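Local coordinates for CAG pathogenicity island protein 13 (Helicobacter pylori, PDB 2G3V) that is of unknown function but is encoded by the cag pathogenicity island, whose genes specify a type IV secretion system, at residues T47-F52 and L91-T96; T57-L62 and K84-Y89; P107-S112 and N164-L169; L123-K128 and S141-Y146. One frame throughout, in Å; residues are numbered along the deposited sequence.

Contact 1: residues T47-F52 and L91-T96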
# COMPACT_ATOMS: atom_id res chain seq x y z
N THR A 47 1.41 0.16 -10.77
CA THR A 47 2.83 0.47 -10.95
C THR A 47 3.64 -0.10 -9.77
O THR A 47 4.72 -0.64 -9.95
CB THR A 47 3.03 1.99 -11.06
OG1 THR A 47 2.15 2.47 -12.08
CG2 THR A 47 4.48 2.34 -11.42
N MSE A 48 3.11 0.02 -8.56
CA MSE A 48 3.82 -0.48 -7.39
C MSE A 48 3.83 -2.01 -7.40
O MSE A 48 4.86 -2.67 -7.14
CB MSE A 48 3.18 0.04 -6.10
CG MSE A 48 3.22 1.56 -5.97
SE MSE A 48 2.71 2.19 -4.24
CE MSE A 48 0.80 2.20 -4.42
N HIS A 49 2.67 -2.58 -7.69
CA HIS A 49 2.54 -4.03 -7.75
C HIS A 49 3.56 -4.67 -8.68
O HIS A 49 4.09 -5.75 -8.39
CB HIS A 49 1.13 -4.42 -8.18
CG HIS A 49 0.98 -5.88 -8.50
ND1 HIS A 49 1.38 -6.43 -9.69
CD2 HIS A 49 0.50 -6.91 -7.76
CE1 HIS A 49 1.16 -7.73 -9.68
NE2 HIS A 49 0.63 -8.05 -8.51
N ASP A 50 3.84 -4.03 -9.81
CA ASP A 50 4.82 -4.57 -10.74
C ASP A 50 6.22 -4.36 -10.20
O ASP A 50 7.09 -5.21 -10.37
CB ASP A 50 4.68 -3.90 -12.12
CG ASP A 50 3.27 -4.08 -12.72
OD1 ASP A 50 2.73 -5.22 -12.64
OD2 ASP A 50 2.71 -3.10 -13.29
N PHE A 51 6.43 -3.24 -9.52
CA PHE A 51 7.72 -2.90 -8.94
C PHE A 51 8.05 -3.95 -7.90
O PHE A 51 9.14 -4.52 -7.90
CB PHE A 51 7.65 -1.52 -8.28
CG PHE A 51 8.90 -1.13 -7.55
CD1 PHE A 51 10.05 -0.78 -8.24
CD2 PHE A 51 8.91 -1.10 -6.15
CE1 PHE A 51 11.21 -0.40 -7.56
CE2 PHE A 51 10.06 -0.72 -5.46
CZ PHE A 51 11.21 -0.37 -6.17
N PHE A 52 7.10 -4.19 -7.01
CA PHE A 52 7.27 -5.19 -5.97
C PHE A 52 7.63 -6.56 -6.59
O PHE A 52 8.62 -7.20 -6.19
CB PHE A 52 6.01 -5.29 -5.11
CG PHE A 52 5.65 -4.00 -4.38
CD1 PHE A 52 6.63 -3.06 -4.07
CD2 PHE A 52 4.33 -3.74 -4.02
CE1 PHE A 52 6.29 -1.87 -3.40
CE2 PHE A 52 3.98 -2.58 -3.36
CZ PHE A 52 4.96 -1.63 -3.05
N LEU A 91 5.47 -10.35 -0.16
CA LEU A 91 4.25 -10.11 0.59
C LEU A 91 3.57 -8.80 0.15
O LEU A 91 2.36 -8.65 0.29
CB LEU A 91 4.59 -10.07 2.09
CG LEU A 91 3.48 -10.29 3.13
CD1 LEU A 91 2.97 -11.73 3.03
CD2 LEU A 91 4.02 -10.01 4.52
N LEU A 92 4.36 -7.86 -0.36
CA LEU A 92 3.84 -6.58 -0.85
C LEU A 92 3.15 -6.80 -2.19
O LEU A 92 2.10 -6.21 -2.45
CB LEU A 92 4.97 -5.55 -1.02
CG LEU A 92 5.21 -4.51 0.07
CD1 LEU A 92 5.06 -5.14 1.45
CD2 LEU A 92 6.60 -3.94 -0.08
N GLU A 93 3.74 -7.65 -3.03
CA GLU A 93 3.15 -7.95 -4.34
C GLU A 93 1.81 -8.63 -4.13
O GLU A 93 0.83 -8.35 -4.82
CB GLU A 93 4.05 -8.88 -5.14
CG GLU A 93 3.53 -9.18 -6.54
CD GLU A 93 4.06 -10.48 -7.11
OE1 GLU A 93 5.29 -10.71 -7.04
OE2 GLU A 93 3.26 -11.28 -7.63
N SER A 94 1.78 -9.52 -3.15
CA SER A 94 0.56 -10.25 -2.81
C SER A 94 -0.55 -9.29 -2.39
O SER A 94 -1.66 -9.35 -2.91
CB SER A 94 0.84 -11.25 -1.68
OG SER A 94 1.80 -12.22 -2.07
N GLU A 95 -0.25 -8.41 -1.44
CA GLU A 95 -1.24 -7.47 -0.96
C GLU A 95 -1.70 -6.50 -2.05
O GLU A 95 -2.87 -6.17 -2.13
CB GLU A 95 -0.70 -6.68 0.25
CG GLU A 95 -0.27 -7.57 1.41
CD GLU A 95 -1.31 -8.64 1.74
OE1 GLU A 95 -2.49 -8.29 1.97
OE2 GLU A 95 -0.94 -9.84 1.77
N THR A 96 -0.78 -6.06 -2.91
CA THR A 96 -1.20 -5.15 -3.97
C THR A 96 -2.17 -5.88 -4.91
O THR A 96 -3.08 -5.27 -5.49
CB THR A 96 0.02 -4.58 -4.74
OG1 THR A 96 0.86 -5.64 -5.21
CG2 THR A 96 0.84 -3.70 -3.84

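Contact 2: residues T57-L62 and K84-Y89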
# COMPACT_ATOMS: atom_id res chain seq x y z
N THR A 57 11.60 -11.00 -8.01
CA THR A 57 11.75 -11.81 -9.22
C THR A 57 13.05 -11.48 -9.96
O THR A 57 13.61 -12.30 -10.68
CB THR A 57 10.56 -11.58 -10.19
OG1 THR A 57 9.35 -12.08 -9.61
CG2 THR A 57 10.82 -12.26 -11.51
N ASN A 58 13.52 -10.25 -9.77
CA ASN A 58 14.73 -9.78 -10.42
C ASN A 58 15.77 -9.56 -9.33
O ASN A 58 15.49 -8.88 -8.33
CB ASN A 58 14.40 -8.46 -11.13
CG ASN A 58 15.27 -8.19 -12.35
OD1 ASN A 58 16.49 -8.00 -12.24
ND2 ASN A 58 14.64 -8.16 -13.52
N LYS A 59 16.96 -10.14 -9.49
CA LYS A 59 18.00 -9.94 -8.48
C LYS A 59 18.74 -8.65 -8.81
O LYS A 59 19.09 -7.86 -7.93
CB LYS A 59 18.97 -11.12 -8.44
CG LYS A 59 19.68 -11.27 -7.10
CD LYS A 59 19.55 -12.70 -6.53
CE LYS A 59 19.97 -12.80 -5.04
NZ LYS A 59 21.39 -12.47 -4.79
N GLY A 60 18.97 -8.45 -10.10
CA GLY A 60 19.65 -7.25 -10.52
C GLY A 60 18.78 -6.08 -10.11
O GLY A 60 19.27 -5.06 -9.62
N ALA A 61 17.47 -6.24 -10.30
CA ALA A 61 16.52 -5.18 -9.97
C ALA A 61 16.56 -4.76 -8.52
O ALA A 61 16.58 -3.57 -8.22
CB ALA A 61 15.11 -5.58 -10.36
N LEU A 62 16.56 -5.73 -7.61
CA LEU A 62 16.59 -5.43 -6.19
C LEU A 62 17.86 -4.74 -5.72
O LEU A 62 17.82 -3.81 -4.90
CB LEU A 62 16.39 -6.70 -5.37
CG LEU A 62 16.63 -6.59 -3.86
CD1 LEU A 62 15.62 -5.65 -3.24
CD2 LEU A 62 16.50 -7.98 -3.26
N LYS A 84 16.11 -10.23 3.22
CA LYS A 84 14.98 -9.76 4.01
C LYS A 84 14.10 -8.81 3.18
O LYS A 84 12.88 -8.74 3.35
CB LYS A 84 15.48 -9.04 5.28
CG LYS A 84 14.46 -8.98 6.41
CD LYS A 84 14.92 -8.13 7.57
CE LYS A 84 16.22 -8.63 8.18
NZ LYS A 84 16.07 -9.95 8.82
N PHE A 85 14.74 -8.06 2.29
CA PHE A 85 14.01 -7.13 1.44
C PHE A 85 13.12 -7.90 0.49
O PHE A 85 11.96 -7.57 0.31
CB PHE A 85 14.98 -6.25 0.65
CG PHE A 85 15.42 -5.04 1.40
CD1 PHE A 85 14.52 -4.01 1.67
CD2 PHE A 85 16.73 -4.93 1.84
CE1 PHE A 85 14.92 -2.88 2.37
CE2 PHE A 85 17.13 -3.81 2.55
CZ PHE A 85 16.23 -2.77 2.82
N LYS A 86 13.69 -8.95 -0.09
CA LYS A 86 12.96 -9.77 -1.03
C LYS A 86 11.70 -10.34 -0.38
O LYS A 86 10.67 -10.48 -1.03
CB LYS A 86 13.87 -10.90 -1.52
CG LYS A 86 13.53 -11.45 -2.90
CD LYS A 86 14.72 -12.20 -3.50
CE LYS A 86 15.93 -11.27 -3.61
NZ LYS A 86 17.15 -11.89 -4.20
N LYS A 87 11.79 -10.62 0.92
CA LYS A 87 10.68 -11.18 1.67
C LYS A 87 9.45 -10.27 1.69
O LYS A 87 8.36 -10.69 1.30
CB LYS A 87 11.09 -11.47 3.12
CG LYS A 87 10.01 -12.18 3.93
CD LYS A 87 10.45 -12.47 5.36
CE LYS A 87 9.32 -13.16 6.14
NZ LYS A 87 9.70 -13.56 7.53
N VAL A 88 9.62 -9.04 2.17
CA VAL A 88 8.51 -8.10 2.25
C VAL A 88 7.90 -7.87 0.88
O VAL A 88 6.70 -7.79 0.74
CB VAL A 88 8.93 -6.73 2.85
CG1 VAL A 88 9.29 -6.89 4.31
CG2 VAL A 88 10.09 -6.14 2.07
N TYR A 89 8.75 -7.78 -0.13
CA TYR A 89 8.27 -7.53 -1.48
C TYR A 89 7.42 -8.66 -2.03
O TYR A 89 6.54 -8.43 -2.86
CB TYR A 89 9.46 -7.21 -2.38
CG TYR A 89 10.00 -5.81 -2.14
CD1 TYR A 89 9.18 -4.70 -2.34
CD2 TYR A 89 11.30 -5.60 -1.69
CE1 TYR A 89 9.64 -3.42 -2.12
CE2 TYR A 89 11.78 -4.31 -1.45
CZ TYR A 89 10.94 -3.22 -1.67
OH TYR A 89 11.41 -1.95 -1.47

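Contact 3: residues P107-S112 and N164-L169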
# COMPACT_ATOMS: atom_id res chain seq x y z
N PRO A 107 -16.79 -1.98 -7.45
CA PRO A 107 -16.63 -0.64 -8.03
C PRO A 107 -16.44 0.52 -7.06
O PRO A 107 -15.48 1.29 -7.20
CB PRO A 107 -17.88 -0.48 -8.88
CG PRO A 107 -18.03 -1.84 -9.44
CD PRO A 107 -17.80 -2.73 -8.21
N ASN A 108 -17.33 0.64 -6.08
CA ASN A 108 -17.30 1.73 -5.10
C ASN A 108 -16.21 1.68 -4.03
O ASN A 108 -16.15 2.54 -3.16
CB ASN A 108 -18.66 1.87 -4.42
CG ASN A 108 -19.74 2.34 -5.37
OD1 ASN A 108 -20.93 2.10 -5.14
ND2 ASN A 108 -19.34 3.03 -6.44
N PHE A 109 -15.35 0.66 -4.07
CA PHE A 109 -14.26 0.58 -3.11
C PHE A 109 -13.31 1.59 -3.74
O PHE A 109 -12.95 1.45 -4.91
CB PHE A 109 -13.66 -0.82 -3.13
CG PHE A 109 -12.59 -1.03 -2.11
CD1 PHE A 109 -12.93 -1.33 -0.80
CD2 PHE A 109 -11.25 -0.88 -2.46
CE1 PHE A 109 -11.93 -1.49 0.17
CE2 PHE A 109 -10.25 -1.03 -1.51
CZ PHE A 109 -10.58 -1.34 -0.19
N LEU A 110 -12.92 2.61 -2.98
CA LEU A 110 -12.08 3.69 -3.51
C LEU A 110 -13.11 4.70 -4.03
O LEU A 110 -13.07 5.13 -5.18
CB LEU A 110 -11.20 3.24 -4.69
CG LEU A 110 -10.03 2.28 -4.50
CD1 LEU A 110 -9.35 2.10 -5.86
CD2 LEU A 110 -9.04 2.84 -3.47
N PHE A 111 -14.02 5.05 -3.13
CA PHE A 111 -15.14 5.95 -3.36
C PHE A 111 -14.75 7.43 -3.33
O PHE A 111 -15.11 8.21 -4.21
CB PHE A 111 -16.18 5.66 -2.28
CG PHE A 111 -17.59 6.09 -2.63
CD1 PHE A 111 -18.26 5.50 -3.69
CD2 PHE A 111 -18.25 7.04 -1.86
CE1 PHE A 111 -19.58 5.84 -3.98
CE2 PHE A 111 -19.58 7.40 -2.13
CZ PHE A 111 -20.25 6.79 -3.20
N SER A 112 -13.99 7.81 -2.30
CA SER A 112 -13.60 9.20 -2.13
C SER A 112 -12.11 9.37 -2.11
O SER A 112 -11.36 8.42 -2.33
CB SER A 112 -14.14 9.73 -0.82
OG SER A 112 -13.42 9.14 0.26
N ASN A 164 -21.86 -5.94 -0.12
CA ASN A 164 -23.21 -5.40 -0.13
C ASN A 164 -23.16 -3.91 0.19
O ASN A 164 -23.70 -3.08 -0.55
CB ASN A 164 -24.10 -6.11 0.89
CG ASN A 164 -24.58 -7.47 0.41
OD1 ASN A 164 -24.90 -7.64 -0.77
ND2 ASN A 164 -24.66 -8.43 1.32
N PHE A 165 -22.51 -3.57 1.31
CA PHE A 165 -22.38 -2.19 1.75
C PHE A 165 -21.93 -1.28 0.62
O PHE A 165 -22.63 -0.34 0.24
CB PHE A 165 -21.38 -2.08 2.90
CG PHE A 165 -21.11 -0.67 3.30
CD1 PHE A 165 -22.06 0.06 4.01
CD2 PHE A 165 -19.94 -0.03 2.89
CE1 PHE A 165 -21.87 1.41 4.30
CE2 PHE A 165 -19.74 1.31 3.17
CZ PHE A 165 -20.71 2.03 3.87
N TYR A 166 -20.75 -1.56 0.10
CA TYR A 166 -20.20 -0.76 -0.99
C TYR A 166 -21.15 -0.74 -2.17
O TYR A 166 -21.25 0.27 -2.87
CB TYR A 166 -18.83 -1.32 -1.43
CG TYR A 166 -17.70 -0.86 -0.55
CD1 TYR A 166 -17.29 0.47 -0.55
CD2 TYR A 166 -17.07 -1.73 0.33
CE1 TYR A 166 -16.28 0.92 0.30
CE2 TYR A 166 -16.07 -1.30 1.19
CZ TYR A 166 -15.68 0.03 1.17
OH TYR A 166 -14.68 0.45 2.03
N ALA A 167 -21.86 -1.84 -2.38
CA ALA A 167 -22.79 -1.91 -3.50
C ALA A 167 -23.87 -0.86 -3.33
O ALA A 167 -24.30 -0.25 -4.31
CB ALA A 167 -23.42 -3.30 -3.57
N ASN A 168 -24.27 -0.62 -2.09
CA ASN A 168 -25.33 0.35 -1.80
C ASN A 168 -24.88 1.80 -1.64
O ASN A 168 -25.70 2.71 -1.78
CB ASN A 168 -26.11 -0.08 -0.55
CG ASN A 168 -27.18 -1.10 -0.85
OD1 ASN A 168 -26.91 -2.17 -1.42
ND2 ASN A 168 -28.42 -0.79 -0.49
N LEU A 169 -23.60 2.03 -1.36
CA LEU A 169 -23.12 3.40 -1.18
C LEU A 169 -23.77 4.33 -2.19
O LEU A 169 -23.87 4.00 -3.37
CB LEU A 169 -21.61 3.46 -1.33
CG LEU A 169 -20.83 2.99 -0.11
CD1 LEU A 169 -19.34 3.09 -0.39
CD2 LEU A 169 -21.21 3.85 1.09

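Contact 4: residues L123-K128 and S141-Y146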
# COMPACT_ATOMS: atom_id res chain seq x y z
N LEU A 123 3.73 2.86 0.11
CA LEU A 123 4.70 3.93 -0.12
C LEU A 123 6.09 3.82 0.53
O LEU A 123 7.09 4.13 -0.09
CB LEU A 123 4.06 5.28 0.25
CG LEU A 123 3.34 6.07 -0.87
CD1 LEU A 123 2.87 5.15 -1.96
CD2 LEU A 123 2.16 6.85 -0.28
N PRO A 124 6.16 3.36 1.80
CA PRO A 124 7.44 3.21 2.52
C PRO A 124 8.45 2.26 1.86
O PRO A 124 9.64 2.28 2.17
CB PRO A 124 7.00 2.68 3.89
CG PRO A 124 5.66 3.29 4.06
CD PRO A 124 5.03 3.10 2.70
N PHE A 125 7.95 1.41 0.96
CA PHE A 125 8.80 0.46 0.26
C PHE A 125 8.83 0.76 -1.23
O PHE A 125 9.39 -0.01 -2.00
CB PHE A 125 8.28 -0.97 0.48
CG PHE A 125 8.43 -1.47 1.88
CD1 PHE A 125 9.69 -1.79 2.40
CD2 PHE A 125 7.31 -1.61 2.70
CE1 PHE A 125 9.83 -2.23 3.72
CE2 PHE A 125 7.44 -2.06 4.03
CZ PHE A 125 8.70 -2.37 4.54
N PHE A 126 8.24 1.88 -1.64
CA PHE A 126 8.22 2.20 -3.06
C PHE A 126 8.81 3.57 -3.40
O PHE A 126 9.54 3.74 -4.38
CB PHE A 126 6.78 2.10 -3.58
CG PHE A 126 6.63 2.57 -4.99
CD1 PHE A 126 7.09 1.79 -6.05
CD2 PHE A 126 6.05 3.82 -5.27
CE1 PHE A 126 7.00 2.24 -7.35
CE2 PHE A 126 5.96 4.28 -6.57
CZ PHE A 126 6.43 3.49 -7.61
N SER A 127 8.48 4.56 -2.58
CA SER A 127 8.97 5.91 -2.77
C SER A 127 10.44 6.08 -2.44
O SER A 127 10.90 5.70 -1.35
CB SER A 127 8.15 6.88 -1.93
OG SER A 127 8.97 7.93 -1.48
N LYS A 128 11.18 6.67 -3.39
CA LYS A 128 12.61 6.91 -3.20
C LYS A 128 12.87 7.90 -2.06
O LYS A 128 13.78 7.70 -1.27
CB LYS A 128 13.25 7.45 -4.47
CG LYS A 128 14.75 7.70 -4.32
CD LYS A 128 15.36 8.19 -5.61
CE LYS A 128 15.16 7.18 -6.74
NZ LYS A 128 15.58 7.79 -8.02
N SER A 141 13.10 -2.71 11.37
CA SER A 141 11.90 -2.99 12.15
C SER A 141 10.63 -2.85 11.31
O SER A 141 9.64 -3.53 11.56
CB SER A 141 11.83 -2.11 13.39
OG SER A 141 11.85 -0.74 13.05
N GLN A 142 10.67 -1.95 10.33
CA GLN A 142 9.52 -1.76 9.48
C GLN A 142 9.31 -3.06 8.72
O GLN A 142 8.18 -3.54 8.60
CB GLN A 142 9.75 -0.60 8.50
CG GLN A 142 8.48 -0.10 7.81
CD GLN A 142 8.72 1.10 6.91
OE1 GLN A 142 9.40 0.99 5.89
NE2 GLN A 142 8.17 2.25 7.29
N ILE A 143 10.40 -3.64 8.24
CA ILE A 143 10.34 -4.89 7.49
C ILE A 143 9.83 -6.01 8.40
O ILE A 143 9.00 -6.81 8.01
CB ILE A 143 11.74 -5.25 6.92
CG1 ILE A 143 12.14 -4.22 5.86
CG2 ILE A 143 11.75 -6.66 6.37
CD1 ILE A 143 13.52 -4.46 5.25
N GLU A 144 10.34 -6.05 9.63
CA GLU A 144 9.91 -7.06 10.59
C GLU A 144 8.42 -6.91 10.88
O GLU A 144 7.66 -7.88 10.82
CB GLU A 144 10.71 -6.90 11.89
CG GLU A 144 10.82 -8.20 12.70
CD GLU A 144 11.52 -9.31 11.91
OE1 GLU A 144 12.70 -9.13 11.52
OE2 GLU A 144 10.89 -10.37 11.68
N LEU A 145 8.00 -5.68 11.19
CA LEU A 145 6.61 -5.38 11.49
C LEU A 145 5.70 -5.84 10.35
O LEU A 145 4.75 -6.58 10.57
CB LEU A 145 6.44 -3.87 11.72
CG LEU A 145 5.08 -3.40 12.26
CD1 LEU A 145 4.90 -3.87 13.71
CD2 LEU A 145 5.02 -1.91 12.19
N TYR A 146 6.01 -5.41 9.13
CA TYR A 146 5.20 -5.78 7.97
C TYR A 146 5.11 -7.29 7.84
O TYR A 146 4.04 -7.85 7.60
CB TYR A 146 5.79 -5.19 6.68
CG TYR A 146 5.21 -3.84 6.29
CD1 TYR A 146 4.35 -3.71 5.20
CD2 TYR A 146 5.50 -2.69 7.04
CE1 TYR A 146 3.79 -2.47 4.86
CE2 TYR A 146 4.95 -1.46 6.72
CZ TYR A 146 4.10 -1.35 5.63
OH TYR A 146 3.56 -0.13 5.32

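Contact 1: residues T47-F52 and L91-T96
Two long helices, 35-57 and 82-105, run antiparallel through the core of this all-helical protein, and here they pack directly: the axes of the two short segments approach to 8.4 Å with their directions 151° apart. F52 supplies the main apolar wedge. Its CG lies beside the backbone N and anti to the carbonyl carbon, which sends the ring across to the partner helix. There L92 CB sits 3.6 Å above one face of the ring, offset toward the rim, and makes a CH-pi contact, while the opposite face is backed by M48 O of its own helix. T96 closes the edge of the same ring, with its CG2 3.4 Å from F52 CE2. Threonine offers a small methyl, CG2, that fits against this edge of the F52 ring. One turn before F52, H49 extends with CG anti to its backbone N. E93 crosses it obliquely and brings CG to 4.1 Å from the centre of the imidazole, an off-centre CH-pi contact made by the aliphatic part of the glutamate. The carboxylate continues to H56, whose NE2 is hydrogen-bonded to E93 OE1. H49 ND1 makes a weak, long bond to D50 OD1, 3.5 Å, that is nearly straight but can do little to fix the ring. Side chains of two long helices meeting this closely and nearly antiparallel are characteristic of a helical bundle; here buried H49 and T96 pack beside the apolar F52 and L92.

Contact 2: residues T57-L62 and K84-Y89
The chain breaks from helix 35-57 at N58 and starts helix 59-69 at once, and this first turn faces helix 82-105 with L62 CA 7.7 Å from K86 CA. N58 is both the residue that leaves the first helix and the N-cap of the second. Its OD1 accepts from A61 N at 2.8 Å, with an N-H...O angle of 146° and the donor 39° out of the carbonyl plane, so a short asparagine satisfies an amide of the new helix's first turn. L62 carries the packing. With CG anti to the backbone N, it forks over helix 82-105: CD1 comes within 4.0 Å of F85 CB and stands 4.4 Å from Y89 CE2, while CD2 lies only 3.4 Å from K86 CE, a tight carbon contact. Lysine fits at this border because the bend of its long chain at chi3 brings the far end, CE, against L62 CD2 and sets its NZ 3.1 Å from K59 CE, against the methylenes of that lysine. K59 crosses K86 at about a right angle, and the two NZ atoms, those of K59 and K86, are 4.3 Å apart. These like charges probably repel, although exposure of K59 to solvent would soften the effect. Beyond the pair, M55 of helix 35-57 touches both L62 and Y89, H56 touches K86, and I143 of helix 136-149 packs on F85, placing the contact where three helices meet beside a fourth.

Contact 3: residues P107-S112 and N164-L169
Different first torsions aim the two leading rings at each other: F109 has CG anti to its backbone N (chi1 -176°), whereas Y166 has CG anti to its carbonyl carbon, beside the backbone N. The result is an offset edge-to-face pair, in which the edge of F109 points at the face of Y166 with ring centroids 5.4 Å apart and planes at 67°. The touch is made by F109 CD1, which lies 3.6 Å from Y166 CZ, and F109 CE1 reaches past it toward the hydroxyl. The other face of the tyrosine is covered by F165 CD2 from its own helix, 4.1 Å above the plane and over the ring centre, so the ring is sandwiched. Its position is further bounded by the loop backbone, since N108 O is 3.5 Å from Y166 CD1. A tyrosine suits this place because its flat ring offers two faces, one to F109 and one to F165. Nearby, F111 and L169 lie antiparallel alongside one another. L169 CD1 stands over the face of the F111 ring, 4.2 Å from its centroid, in a CH-pi contact, and L169 CB is 4.1 Å from F111 CZ. Between these two apolar pairs N108 turns toward the helix end, with its CB 3.4 Å from Y166 O. F109 continues inward onto L99 and I103 of helix 82-105, while L169 also meets Y175 of helix 172-180. L169 is the first residue to leave helix 160-168, so the whole is a helix C-terminus packed by aromatic groups onto an irregular loop, at the border of an all-helical fold.

Contact 4: residues L123-K128 and S141-Y146
F125 lies at the centre of the first shell, its edge driven into the face of Y146 in a T-shaped (edge-to-face) pair: F125 CE2 sits 3.4 Å above the Y146 ring, over its centre, with centroids 4.8 Å apart and planes at 85°. Another part of the F125 rim meets I143, whose CG1 is 3.7 Å from F125 CE1. Q142 reaches in over one face of F125, its OE1 3.7 Å above the ring plane and offset toward the rim. P124 CB flanks the same amide, 3.6 Å from Q142 OE1. That oxygen is buried without a hydrogen-bonding partner in the model, whereas the extended methylenes of the glutamine suit the apolar surroundings. Farther out, Y146 OH is bonded to I121 O, which tethers the far end of the ring, and F125 O accepts from Y89 OH of helix 82-105. The F125 backbone belongs to a 3-10 turn in which L123 O accepts from both F126 N and S127 N. S127 serves as N-cap of helix 128-133, its OG bonded to I130 N. A phenylalanine on a 3-10 turn thus packs edge-on against a tyrosine, joining the loop after helix 82-105 to the inner side of helix 136-149.

How the contacts relate
From the N terminus, helix 35-57 enters contact 1, and the chain turns at N58 into contact 2. Contact 2 closes at 84-89, inside the larger loop that contact 1 closes at 91-96 on the same helix. The two touch through F52 and Y89. Beyond that helix, residues 107-112 open contact 3, whose loop closes only at 164-169 and encloses contact 4, itself a short loop from 123-128 to 141-146. Contacts 1 and 2 are therefore in series with 3 and 4, and none cross. Contact 4 packs against both earlier ones, through F126 and F125 on contact 1 and I143 on contact 2. Contact 3 stands apart, tying helix 160-168 to the loop after helix 82-105.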